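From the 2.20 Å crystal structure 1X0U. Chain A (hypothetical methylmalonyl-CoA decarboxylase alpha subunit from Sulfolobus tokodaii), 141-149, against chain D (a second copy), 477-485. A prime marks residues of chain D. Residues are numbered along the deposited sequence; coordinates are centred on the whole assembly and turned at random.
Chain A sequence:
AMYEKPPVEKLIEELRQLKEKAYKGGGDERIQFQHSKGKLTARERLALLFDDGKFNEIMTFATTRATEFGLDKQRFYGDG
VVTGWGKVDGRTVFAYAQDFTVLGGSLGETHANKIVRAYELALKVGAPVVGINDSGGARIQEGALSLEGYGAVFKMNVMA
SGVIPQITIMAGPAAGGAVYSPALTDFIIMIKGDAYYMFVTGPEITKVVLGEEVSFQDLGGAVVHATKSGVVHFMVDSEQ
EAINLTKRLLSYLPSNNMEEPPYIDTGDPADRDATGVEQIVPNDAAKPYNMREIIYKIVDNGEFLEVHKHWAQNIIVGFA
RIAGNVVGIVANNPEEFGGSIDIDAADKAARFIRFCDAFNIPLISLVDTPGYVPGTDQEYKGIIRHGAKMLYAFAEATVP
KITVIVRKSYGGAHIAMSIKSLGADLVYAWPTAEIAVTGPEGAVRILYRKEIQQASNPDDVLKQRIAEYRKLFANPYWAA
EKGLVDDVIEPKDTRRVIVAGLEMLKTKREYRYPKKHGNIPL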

ATOM      1  N   GLN A 141     -35.619 -15.003  28.170  1.00 20.35           N
ATOM      2  CA  GLN A 141     -36.678 -15.496  27.280  1.00 21.08           C
ATOM      3  C   GLN A 141     -36.216 -15.854  25.858  1.00 19.99           C
ATOM      4  O   GLN A 141     -36.842 -16.682  25.184  1.00 18.24           O
ATOM      5  CB  GLN A 141     -37.821 -14.476  27.192  1.00 21.14           C
ATOM      6  CG  GLN A 141     -38.488 -14.138  28.523  1.00 25.32           C
ATOM      7  CD  GLN A 141     -37.940 -12.859  29.158  1.00 29.00           C
ATOM      8  OE1 GLN A 141     -36.734 -12.715  29.367  1.00 29.58           O
ATOM      9  NE2 GLN A 141     -38.834 -11.929  29.470  1.00 29.96           N
ATOM     10  N   GLU A 142     -35.127 -15.239  25.403  1.00 18.16           N
ATOM     11  CA  GLU A 142     -34.614 -15.510  24.060  1.00 17.70           C
ATOM     12  C   GLU A 142     -33.460 -16.506  24.024  1.00 17.19           C
ATOM     13  O   GLU A 142     -32.858 -16.746  22.982  1.00 18.30           O
ATOM     14  CB  GLU A 142     -34.228 -14.194  23.375  1.00 18.30           C
ATOM     15  CG  GLU A 142     -35.449 -13.372  22.968  1.00 20.27           C
ATOM     16  CD  GLU A 142     -35.103 -12.120  22.193  1.00 21.36           C
ATOM     17  OE1 GLU A 142     -34.250 -12.192  21.281  1.00 24.70           O
ATOM     18  OE2 GLU A 142     -35.699 -11.064  22.481  1.00 22.45           O
ATOM     19  N   GLY A 143     -33.168 -17.096  25.178  1.00 18.82           N
ATOM     20  CA  GLY A 143     -32.115 -18.089  25.284  1.00 19.94           C
ATOM     21  C   GLY A 143     -30.777 -17.786  24.629  1.00 22.90           C
ATOM     22  O   GLY A 143     -30.194 -16.715  24.835  1.00 22.89           O
ATOM     23  N   ALA A 144     -30.300 -18.737  23.827  1.00 21.92           N
ATOM     24  CA  ALA A 144     -29.008 -18.625  23.156  1.00 22.59           C
ATOM     25  C   ALA A 144     -28.884 -17.463  22.170  1.00 22.70           C
ATOM     26  O   ALA A 144     -27.784 -16.970  21.931  1.00 21.61           O
ATOM     27  CB  ALA A 144     -28.688 -19.927  22.458  1.00 22.99           C
ATOM     28  N   LEU A 145     -30.001 -17.039  21.586  1.00 21.39           N
ATOM     29  CA  LEU A 145     -29.982 -15.927  20.647  1.00 20.69           C
ATOM     30  C   LEU A 145     -29.616 -14.631  21.366  1.00 20.53           C
ATOM     31  O   LEU A 145     -29.124 -13.690  20.751  1.00 18.76           O
ATOM     32  CB  LEU A 145     -31.347 -15.776  19.968  1.00 20.99           C
ATOM     33  CG  LEU A 145     -31.527 -16.547  18.666  1.00 22.52           C
ATOM     34  CD1 LEU A 145     -30.709 -15.894  17.559  1.00 23.69           C
ATOM     35  CD2 LEU A 145     -31.089 -17.979  18.863  1.00 24.93           C
ATOM     36  N   SER A 146     -29.871 -14.589  22.669  1.00 20.61           N
ATOM     37  CA  SER A 146     -29.554 -13.415  23.471  1.00 20.64           C
ATOM     38  C   SER A 146     -28.034 -13.327  23.623  1.00 19.96           C
ATOM     39  O   SER A 146     -27.451 -12.251  23.506  1.00 20.29           O
ATOM     40  CB  SER A 146     -30.219 -13.525  24.849  1.00 21.31           C
ATOM     41  OG  SER A 146     -30.037 -12.342  25.614  1.00 21.74           O
ATOM     42  N   LEU A 147     -27.398 -14.465  23.881  1.00 17.49           N
ATOM     43  CA  LEU A 147     -25.949 -14.503  24.025  1.00 18.00           C
ATOM     44  C   LEU A 147     -25.273 -14.170  22.695  1.00 18.27           C
ATOM     45  O   LEU A 147     -24.263 -13.461  22.660  1.00 17.90           O
ATOM     46  CB  LEU A 147     -25.496 -15.884  24.493  1.00 18.47           C
ATOM     47  CG  LEU A 147     -26.024 -16.399  25.836  1.00 19.22           C
ATOM     48  CD1 LEU A 147     -25.482 -17.818  26.072  1.00 17.40           C
ATOM     49  CD2 LEU A 147     -25.595 -15.465  26.961  1.00 16.88           C
ATOM     50  N   GLU A 148     -25.831 -14.692  21.606  1.00 16.55           N
ATOM     51  CA  GLU A 148     -25.293 -14.449  20.268  1.00 17.30           C
ATOM     52  C   GLU A 148     -25.329 -12.948  20.005  1.00 17.30           C
ATOM     53  O   GLU A 148     -24.445 -12.400  19.346  1.00 17.33           O
ATOM     54  CB  GLU A 148     -26.136 -15.164  19.207  1.00 15.18           C
ATOM     55  CG  GLU A 148     -25.482 -15.215  17.836  1.00 16.28           C
ATOM     56  CD  GLU A 148     -24.358 -16.231  17.774  1.00 17.25           C
ATOM     57  OE1 GLU A 148     -23.575 -16.208  16.806  1.00 18.68           O
ATOM     58  OE2 GLU A 148     -24.256 -17.061  18.697  1.00 19.48           O
ATOM     59  N   GLY A 149     -26.374 -12.299  20.512  1.00 15.59           N
ATOM     60  CA  GLY A 149     -26.506 -10.866  20.350  1.00 15.20           C
ATOM     61  C   GLY A 149     -25.350 -10.184  21.056  1.00 14.99           C
ATOM     62  O   GLY A 149     -24.739  -9.265  20.518  1.00 16.53           O
TER
ATOM     63  N   TYR D 477     -29.654 -28.812  19.747  1.00 24.15           N
ATOM     64  CA  TYR D 477     -30.616 -28.676  18.659  1.00 23.65           C
ATOM     65  C   TYR D 477     -31.354 -27.350  18.594  1.00 22.10           C
ATOM     66  O   TYR D 477     -31.697 -26.878  17.507  1.00 22.29           O
ATOM     67  CB  TYR D 477     -31.617 -29.845  18.695  1.00 23.71           C
ATOM     68  CG  TYR D 477     -30.923 -31.184  18.675  1.00 24.77           C
ATOM     69  CD1 TYR D 477     -30.806 -31.951  19.837  1.00 25.41           C
ATOM     70  CD2 TYR D 477     -30.300 -31.642  17.517  1.00 26.39           C
ATOM     71  CE1 TYR D 477     -30.078 -33.139  19.843  1.00 25.70           C
ATOM     72  CE2 TYR D 477     -29.571 -32.822  17.511  1.00 25.85           C
ATOM     73  CZ  TYR D 477     -29.462 -33.564  18.675  1.00 26.56           C
ATOM     74  OH  TYR D 477     -28.721 -34.717  18.664  1.00 27.98           O
ATOM     75  N   TRP D 478     -31.619 -26.747  19.743  1.00 21.29           N
ATOM     76  CA  TRP D 478     -32.301 -25.464  19.734  1.00 21.31           C
ATOM     77  C   TRP D 478     -31.386 -24.478  18.989  1.00 20.48           C
ATOM     78  O   TRP D 478     -31.827 -23.737  18.109  1.00 18.85           O
ATOM     79  CB  TRP D 478     -32.544 -24.983  21.159  1.00 21.45           C
ATOM     80  CG  TRP D 478     -33.427 -23.790  21.221  1.00 23.92           C
ATOM     81  CD1 TRP D 478     -34.798 -23.776  21.265  1.00 25.73           C
ATOM     82  CD2 TRP D 478     -33.013 -22.425  21.196  1.00 23.91           C
ATOM     83  NE1 TRP D 478     -35.257 -22.478  21.267  1.00 24.76           N
ATOM     84  CE2 TRP D 478     -34.184 -21.633  21.224  1.00 24.61           C
ATOM     85  CE3 TRP D 478     -31.768 -21.793  21.147  1.00 25.24           C
ATOM     86  CZ2 TRP D 478     -34.137 -20.238  21.211  1.00 26.75           C
ATOM     87  CZ3 TRP D 478     -31.726 -20.406  21.130  1.00 27.33           C
ATOM     88  CH2 TRP D 478     -32.904 -19.645  21.161  1.00 25.70           C
ATOM     89  N   ALA D 479     -30.103 -24.507  19.341  1.00 19.93           N
ATOM     90  CA  ALA D 479     -29.100 -23.640  18.727  1.00 19.64           C
ATOM     91  C   ALA D 479     -28.914 -23.972  17.253  1.00 17.50           C
ATOM     92  O   ALA D 479     -28.821 -23.076  16.419  1.00 17.69           O
ATOM     93  CB  ALA D 479     -27.764 -23.771  19.464  1.00 17.24           C
ATOM     94  N   ALA D 480     -28.868 -25.260  16.931  1.00 17.54           N
ATOM     95  CA  ALA D 480     -28.693 -25.670  15.544  1.00 17.28           C
ATOM     96  C   ALA D 480     -29.845 -25.138  14.694  1.00 17.41           C
ATOM     97  O   ALA D 480     -29.640 -24.702  13.554  1.00 15.11           O
ATOM     98  CB  ALA D 480     -28.610 -27.187  15.448  1.00 17.67           C
ATOM     99  N   GLU D 481     -31.056 -25.156  15.251  1.00 18.03           N
ATOM    100  CA  GLU D 481     -32.218 -24.654  14.518  1.00 20.61           C
ATOM    101  C   GLU D 481     -32.125 -23.155  14.326  1.00 21.52           C
ATOM    102  O   GLU D 481     -32.685 -22.611  13.380  1.00 23.51           O
ATOM    103  CB  GLU D 481     -33.522 -24.986  15.245  1.00 21.74           C
ATOM    104  CG  GLU D 481     -33.963 -26.429  15.091  1.00 25.14           C
ATOM    105  CD  GLU D 481     -35.374 -26.655  15.595  1.00 26.72           C
ATOM    106  OE1 GLU D 481     -36.302 -25.980  15.094  1.00 30.98           O
ATOM    107  OE2 GLU D 481     -35.561 -27.506  16.489  1.00 27.78           O
ATOM    108  N   LYS D 482     -31.413 -22.483  15.222  1.00 22.27           N
ATOM    109  CA  LYS D 482     -31.259 -21.040  15.112  1.00 20.92           C
ATOM    110  C   LYS D 482     -30.085 -20.713  14.199  1.00 21.19           C
ATOM    111  O   LYS D 482     -29.835 -19.548  13.887  1.00 21.56           O
ATOM    112  CB  LYS D 482     -31.055 -20.432  16.498  1.00 21.43           C
ATOM    113  CG  LYS D 482     -32.172 -20.789  17.463  1.00 20.71           C
ATOM    114  CD  LYS D 482     -33.523 -20.449  16.863  1.00 23.24           C
ATOM    115  CE  LYS D 482     -34.659 -21.005  17.693  1.00 23.58           C
ATOM    116  NZ  LYS D 482     -35.953 -20.502  17.179  1.00 22.52           N
ATOM    117  N   GLY D 483     -29.380 -21.759  13.766  1.00 20.38           N
ATOM    118  CA  GLY D 483     -28.243 -21.595  12.875  1.00 19.48           C
ATOM    119  C   GLY D 483     -26.968 -21.189  13.591  1.00 21.49           C
ATOM    120  O   GLY D 483     -25.956 -20.897  12.950  1.00 21.60           O
ATOM    121  N   LEU D 484     -27.018 -21.192  14.921  1.00 20.79           N
ATOM    122  CA  LEU D 484     -25.890 -20.805  15.759  1.00 21.31           C
ATOM    123  C   LEU D 484     -24.820 -21.883  15.798  1.00 21.55           C
ATOM    124  O   LEU D 484     -23.658 -21.617  16.114  1.00 22.03           O
ATOM    125  CB  LEU D 484     -26.386 -20.511  17.176  1.00 21.53           C
ATOM    126  CG  LEU D 484     -27.681 -19.688  17.254  1.00 21.82           C
ATOM    127  CD1 LEU D 484     -27.973 -19.353  18.712  1.00 20.97           C
ATOM    128  CD2 LEU D 484     -27.555 -18.409  16.433  1.00 22.01           C
ATOM    129  N   VAL D 485     -25.222 -23.105  15.491  1.00 21.62           N
ATOM    130  CA  VAL D 485     -24.299 -24.227  15.462  1.00 20.92           C
ATOM    131  C   VAL D 485     -24.385 -24.792  14.049  1.00 20.51           C
ATOM    132  O   VAL D 485     -25.480 -25.031  13.537  1.00 18.89           O
ATOM    133  CB  VAL D 485     -24.705 -25.308  16.482  1.00 22.77           C
ATOM    134  CG1 VAL D 485     -23.814 -26.530  16.335  1.00 23.14           C
ATOM    135  CG2 VAL D 485     -24.601 -24.746  17.891  1.00 22.82           C
TER
HETATM  136  O   HOH W   1     -22.573 -19.339  17.323  1.00 27.79           O

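How do the two backbones meet? Chain A enters a helix that continues past Gly149, and Trp478′ belongs to a helix of chain D. Their axes come no nearer than 11.0 Å and their directions differ by 57°, so the helices cross obliquely and side chains occupy the space between them. The backbones approach most closely where Ala144 CA lies 6.7 Å from Ala479′ CA, and the CA-to-CB bond of Ala144 points toward the other copy.

How does the backbone run beside the two helices? In chain A, Gly143 has a positive phi of 46°, a conformation that favours glycine; a CB there would point toward chain D and sit about 3.6 Å from Trp478′ CH2. In chain D the helix closes with a Schellman motif. Gly483′, again with positive phi, donates from N to Ala480′ O at 3.0 Å, and Leu484′ N reaches Ala479′ O, also at 3.0 Å. The chain thus turns out of the helix, and Leu484′ points its side chain toward chain A.

What does Trp478′ touch? The far end of its indole meets Ala144 and Leu145, with Ala144 CB 3.3 Å from Trp478′ CZ3 and Leu145 CD2 3.4 Å from Trp478′ CH2. The same CH2 lies 3.4 Å from Glu142 O, a carbonyl that also accepts a weak hydrogen bond from Leu145 N at 3.2 Å. These neighbours approach the ring obliquely, while its NE1 is hydrogen-bonded elsewhere in the structure.

How does Leu145 join the other side chains? Its CA-to-CB bond points sideways, yet its end comes nearer to chain D, where CD2 packs 3.3 Å from Lys482′ CG and 3.4 Å from Leu484′ CD1. Lys482′ therefore contributes the aliphatic part of its side chain, and its end leads away. Leu484′ CD1 also lies 3.9 Å from Ala144 CB, so the two leucines, the alanine and the tryptophan make one continuous apolar cluster.

Is there any polar link across the contact? No direct hydrogen bond joins the stretches, but a water bridges them, donating to Glu148 OE2 at 3.1 Å and to Leu484′ O at 2.8 Å, although atoms elsewhere also compete for its protons. Glu148 also lies beside Leu484′, with Glu148 CG 4.1 Å from Leu484′ CD2. Overall, the stretches bury 301 Å² between them, mostly through apolar packing.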